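PDB 3Q87: putative uncharacterized protein ECU08_1170 from Encephalitozoon cuniculi, which probably activates methyltransferases that modify the translation machinery, as a zinc-binding Trm112-like partner of the Mtq2 enzyme that methylates the termination factor eRF1. Local coordinates for residues Glu84-Lys87 with Glu88-Gly92; Tyr109-Gly113 with Ser114-Thr118. One frame throughout, in Å; residues are numbered along the deposited sequence.

Interaction 1. Residues Glu84-Lys87 with Glu88-Gly92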
loop_
_atom_site.group_PDB
_atom_site.type_symbol
_atom_site.label_atom_id
_atom_site.label_comp_id
_atom_site.label_asym_id
_atom_site.label_seq_id
_atom_site.Cartn_x
_atom_site.Cartn_y
_atom_site.Cartn_z
ATOM N N GLU A 84 14.533 -15.300 -10.076
ATOM C CA GLU A 84 14.993 -15.786 -8.783
ATOM C C GLU A 84 15.985 -14.796 -8.176
ATOM O O GLU A 84 15.935 -14.502 -6.980
ATOM C CB GLU A 84 15.627 -17.177 -8.910
ATOM C CG GLU A 84 14.819 -18.166 -9.757
ATOM C CD GLU A 84 14.882 -17.869 -11.254
ATOM O OE1 GLU A 84 15.985 -17.561 -11.765
ATOM O OE2 GLU A 84 13.826 -17.950 -11.922
ATOM N N LYS A 85 16.880 -14.274 -9.009
ATOM C CA LYS A 85 17.890 -13.338 -8.540
ATOM C C LYS A 85 17.307 -11.946 -8.322
ATOM O O LYS A 85 17.707 -11.237 -7.403
ATOM C CB LYS A 85 19.072 -13.296 -9.514
ATOM C CG LYS A 85 20.010 -14.472 -9.343
ATOM C CD LYS A 85 20.745 -14.840 -10.625
ATOM C CE LYS A 85 21.476 -16.171 -10.451
ATOM N NZ LYS A 85 21.986 -16.734 -11.732
ATOM N N ILE A 86 16.362 -11.562 -9.173
ATOM C CA ILE A 86 15.689 -10.276 -9.037
ATOM C C ILE A 86 14.873 -10.226 -7.738
ATOM O O ILE A 86 15.051 -9.321 -6.917
ATOM C CB ILE A 86 14.791 -9.999 -10.260
ATOM C CG1 ILE A 86 15.613 -10.099 -11.547
ATOM C CG2 ILE A 86 14.130 -8.631 -10.162
ATOM C CD1 ILE A 86 16.885 -9.274 -11.535
ATOM N N LYS A 87 13.991 -11.209 -7.555
ATOM C CA LYS A 87 13.193 -11.339 -6.334
ATOM C C LYS A 87 14.068 -11.254 -5.096
ATOM O O LYS A 87 13.701 -10.646 -4.094
ATOM C CB LYS A 87 12.495 -12.695 -6.300
ATOM C CG LYS A 87 11.191 -12.814 -7.065
ATOM C CD LYS A 87 10.687 -14.256 -6.940
ATOM C CE LYS A 87 9.511 -14.564 -7.850
ATOM N NZ LYS A 87 8.209 -14.137 -7.274
ATOM N N GLU A 88 15.220 -11.904 -5.156
ATOM C CA GLU A 88 16.126 -11.948 -4.026
ATOM C C GLU A 88 16.656 -10.547 -3.718
ATOM O O GLU A 88 16.825 -10.171 -2.560
ATOM C CB GLU A 88 17.275 -12.905 -4.348
ATOM C CG GLU A 88 18.193 -13.238 -3.188
ATOM C CD GLU A 88 19.187 -14.332 -3.545
ATOM O OE1 GLU A 88 18.778 -15.316 -4.204
ATOM O OE2 GLU A 88 20.374 -14.204 -3.169
ATOM N N PHE A 89 16.922 -9.773 -4.763
ATOM C CA PHE A 89 17.385 -8.404 -4.583
ATOM C C PHE A 89 16.230 -7.507 -4.113
ATOM O O PHE A 89 16.392 -6.700 -3.204
ATOM C CB PHE A 89 17.983 -7.883 -5.898
ATOM C CG PHE A 89 18.608 -6.510 -5.802
ATOM C CD1 PHE A 89 19.879 -6.343 -5.273
ATOM C CD2 PHE A 89 17.937 -5.390 -6.288
ATOM C CE1 PHE A 89 20.466 -5.086 -5.205
ATOM C CE2 PHE A 89 18.515 -4.127 -6.226
ATOM C CZ PHE A 89 19.783 -3.975 -5.680
ATOM N N LEU A 90 15.062 -7.678 -4.715
ATOM C CA LEU A 90 13.958 -6.744 -4.483
ATOM C C LEU A 90 13.208 -7.026 -3.176
ATOM O O LEU A 90 12.576 -6.134 -2.604
ATOM C CB LEU A 90 13.004 -6.738 -5.678
ATOM C CG LEU A 90 13.549 -6.164 -6.996
ATOM C CD1 LEU A 90 12.543 -6.315 -8.131
ATOM C CD2 LEU A 90 13.961 -4.696 -6.854
ATOM N N PHE A 91 13.292 -8.264 -2.702
ATOM C CA PHE A 91 12.584 -8.669 -1.498
ATOM C C PHE A 91 13.549 -8.996 -0.384
ATOM O O PHE A 91 13.154 -9.100 0.772
ATOM C CB PHE A 91 11.694 -9.887 -1.777
ATOM C CG PHE A 91 10.447 -9.563 -2.548
ATOM C CD1 PHE A 91 9.270 -9.231 -1.886
ATOM C CD2 PHE A 91 10.450 -9.580 -3.938
ATOM C CE1 PHE A 91 8.121 -8.919 -2.597
ATOM C CE2 PHE A 91 9.306 -9.266 -4.654
ATOM C CZ PHE A 91 8.138 -8.940 -3.982
ATOM N N GLY A 92 14.819 -9.165 -0.736
ATOM C CA GLY A 92 15.809 -9.638 0.213
ATOM C C GLY A 92 16.649 -8.539 0.829
ATOM O O GLY A 92 17.599 -8.810 1.559
#
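Glu84 meets Glu88 through the backbone, at the first turn of the short helix 84-91: Glu88 N donates to Glu84 O over 3.3 Å, with the donor nitrogen 38° out of the plane of that carbonyl. One residue on, Lys85 O accepts Phe89 N at 3.1 Å.

Ile86 makes the closest contact between side chains. Its chi1 of -55° puts CG1 beside the backbone N and leaves the CG2 methyl anti to that N, which aims this methyl along the helix at Leu90; the two side chains run side by side, and Ile86 CG2 comes within 3.5 Å of Leu90 CD1, tighter than usual for two carbons. The same pair is tied through the backbone, since Leu90 N binds Ile86 O at 2.7 Å. Phe89 N reaches that oxygen too, but its bond is weak, bent to 117° at the hydrogen.

Lys87 closes the series. Its O takes Phe91 N at 2.8 Å and also lies in plane at the edge of the Phe91 ring, 3.4 Å from Phe91 CD2. The amine of Lys87 turns elsewhere, to Lys38 O.

Outside the helix, Phe89 and Leu90 pack on Leu56 of helix 42-59, and Phe91 stacks with Phe4 and touches Thr46 of the methyltransferase chain. The chemistry is thus that of an amphipathic alpha-helical turn: four i to i+4 bonds satisfy the backbone oxygens of Glu84 to Lys87, and buried Ile86, Phe89, Leu90 and Phe91 supply the apolar side while Glu84 and Lys85 are exposed.

Interaction 2. Residues Tyr109-Gly113 with Ser114-Thr118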
loop_
_atom_site.group_PDB
_atom_site.type_symbol
_atom_site.label_atom_id
_atom_site.label_comp_id
_atom_site.label_asym_id
_atom_site.label_seq_id
_atom_site.Cartn_x
_atom_site.Cartn_y
_atom_site.Cartn_z
ATOM N N TYR A 109 10.811 11.734 -0.145
ATOM C CA TYR A 109 10.206 10.880 0.870
ATOM C C TYR A 109 11.312 10.284 1.752
ATOM O O TYR A 109 12.044 9.399 1.329
ATOM C CB TYR A 109 9.447 9.718 0.228
ATOM C CG TYR A 109 8.253 10.037 -0.659
ATOM C CD1 TYR A 109 7.517 11.202 -0.499
ATOM C CD2 TYR A 109 7.838 9.129 -1.625
ATOM C CE1 TYR A 109 6.424 11.467 -1.296
ATOM C CE2 TYR A 109 6.736 9.381 -2.437
ATOM C CZ TYR A 109 6.033 10.542 -2.263
ATOM O OH TYR A 109 4.946 10.781 -3.053
ATOM N N PRO A 110 11.428 10.753 2.988
ATOM C CA PRO A 110 12.420 10.124 3.863
ATOM C C PRO A 110 12.038 8.671 4.127
ATOM O O PRO A 110 10.862 8.323 4.113
ATOM C CB PRO A 110 12.306 10.931 5.163
ATOM C CG PRO A 110 11.635 12.221 4.764
ATOM C CD PRO A 110 10.701 11.843 3.659
ATOM N N ILE A 111 13.039 7.835 4.350
ATOM C CA ILE A 111 12.828 6.475 4.803
ATOM C C ILE A 111 13.458 6.430 6.189
ATOM O O ILE A 111 14.652 6.674 6.341
ATOM C CB ILE A 111 13.491 5.458 3.851
ATOM C CG1 ILE A 111 12.831 5.520 2.462
ATOM C CG2 ILE A 111 13.428 4.038 4.425
ATOM C CD1 ILE A 111 13.647 4.846 1.365
ATOM N N LYS A 112 12.645 6.151 7.201
ATOM C CA LYS A 112 13.082 6.236 8.585
ATOM C C LYS A 112 12.592 5.014 9.366
ATOM O O LYS A 112 11.393 4.792 9.489
ATOM C CB LYS A 112 12.541 7.534 9.196
ATOM C CG LYS A 112 12.861 7.729 10.667
ATOM C CD LYS A 112 12.102 8.936 11.221
ATOM C CE LYS A 112 12.109 8.974 12.747
ATOM N NZ LYS A 112 11.205 10.044 13.269
ATOM N N GLY A 113 13.515 4.202 9.873
ATOM C CA GLY A 113 13.130 2.962 10.525
ATOM C C GLY A 113 12.388 2.004 9.599
ATOM O O GLY A 113 11.434 1.348 10.015
ATOM N N SER A 114 12.825 1.943 8.340
ATOM C CA SER A 114 12.191 1.125 7.296
ATOM C C SER A 114 10.829 1.623 6.790
ATOM O O SER A 114 10.303 1.100 5.819
ATOM C CB SER A 114 12.080 -0.329 7.743
ATOM O OG SER A 114 13.356 -0.800 8.126
ATOM N N ILE A 115 10.251 2.621 7.440
ATOM C CA ILE A 115 8.974 3.147 6.969
ATOM C C ILE A 115 9.190 4.252 5.935
ATOM O O ILE A 115 10.050 5.119 6.123
ATOM C CB ILE A 115 8.168 3.719 8.126
ATOM C CG1 ILE A 115 7.906 2.620 9.164
ATOM C CG2 ILE A 115 6.860 4.315 7.605
ATOM C CD1 ILE A 115 7.527 3.159 10.553
ATOM N N VAL A 116 8.429 4.209 4.842
ATOM C CA VAL A 116 8.469 5.282 3.846
ATOM C C VAL A 116 7.503 6.403 4.230
ATOM O O VAL A 116 6.304 6.196 4.408
ATOM C CB VAL A 116 8.127 4.797 2.436
ATOM C CG1 VAL A 116 8.230 5.967 1.424
ATOM C CG2 VAL A 116 9.041 3.628 2.029
ATOM N N GLU A 117 8.050 7.594 4.355
ATOM C CA GLU A 117 7.317 8.714 4.876
ATOM C C GLU A 117 6.885 9.610 3.721
ATOM O O GLU A 117 7.698 10.328 3.161
ATOM C CB GLU A 117 8.221 9.471 5.844
ATOM C CG GLU A 117 7.732 10.864 6.146
ATOM C CD GLU A 117 6.484 10.835 6.999
ATOM O OE1 GLU A 117 6.553 10.342 8.146
ATOM O OE2 GLU A 117 5.432 11.292 6.515
ATOM N N THR A 118 5.612 9.574 3.356
ATOM C CA THR A 118 5.174 10.364 2.206
ATOM C C THR A 118 4.309 11.561 2.589
ATOM O O THR A 118 3.783 12.267 1.727
ATOM C CB THR A 118 4.420 9.497 1.171
ATOM O OG1 THR A 118 3.087 9.215 1.638
ATOM C CG2 THR A 118 5.200 8.177 0.884
#
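Thr118 sets its CG2 methyl over one face of the Tyr109 ring, 3.7 Å from the ring centroid and 8° off the normal, a CH-pi contact almost on the ring axis. Thr118 achieves this with chi1 at 76°: OG1 sits between the backbone N and the carbonyl carbon, and CG2, anti to that carbon, is turned onto the ring. OG1 is thereby directed to Arg67 O and Ser73 OG of the methyltransferase chain, while Tyr109 OH bonds to Lys10 O.

Pro110 and Glu117 cross at an angle, Pro110 CD lying 4.0 Å from Glu117 CG. The glutamate chain leaves anti to its N (chi1 163°) and bends at chi2, and its carboxylate is held by Val119 N and Asp120 N and by a salt bridge to Arg67 of the methyltransferase chain. On the other face, Ile111 CG1 and Val116 CG2 approach to 4.3 Å as a non-hydrogen-bonded pair.

The backbone sets this register. Glu117 N gives a bond of 2.9 Å to Pro110 O, nearly straight beyond the carbonyl, and Lys112 N gives one of 3.0 Å to Ile115 O. Ile115 N donates in turn to Lys112 O at 3.2 Å, closing a type I' turn in which Gly113 and Ser114 both have positive phi.

This tight hairpin supplies the last two strands of the chain's four-stranded antiparallel sheet, with 115-117 outermost. Strand 108-112 runs beside strand 98-102, whose Leu100 touches Tyr109, Ile111 and Val116; beyond strand 115-117, Val116 and Glu117 pair in parallel with a methyltransferase strand, continuing the sheet across the interface.

In the fold
Interactions 1 and 2 hold different elements and do not touch: their centres are 21 Å apart and their nearest atoms about 11 Å. Each is partly buried, with five buried residues and two exposed. Within 84-92, bonding runs along one helix, with Phe89 and Leu90 packed on helix 42-59. Within 109-118, it runs between two strands, with a methyl-on-ring contact at the open end of the hairpin, where the Tyr109 side chain is about 7 Å from the zinc ion. The helix meets the methyltransferase chain through Phe91, whereas the hairpin joins that chain by strand pairing, by hydrogen bonds of Thr118 OG1 and by the ion pair of Glu117 with Arg67 of the methyltransferase.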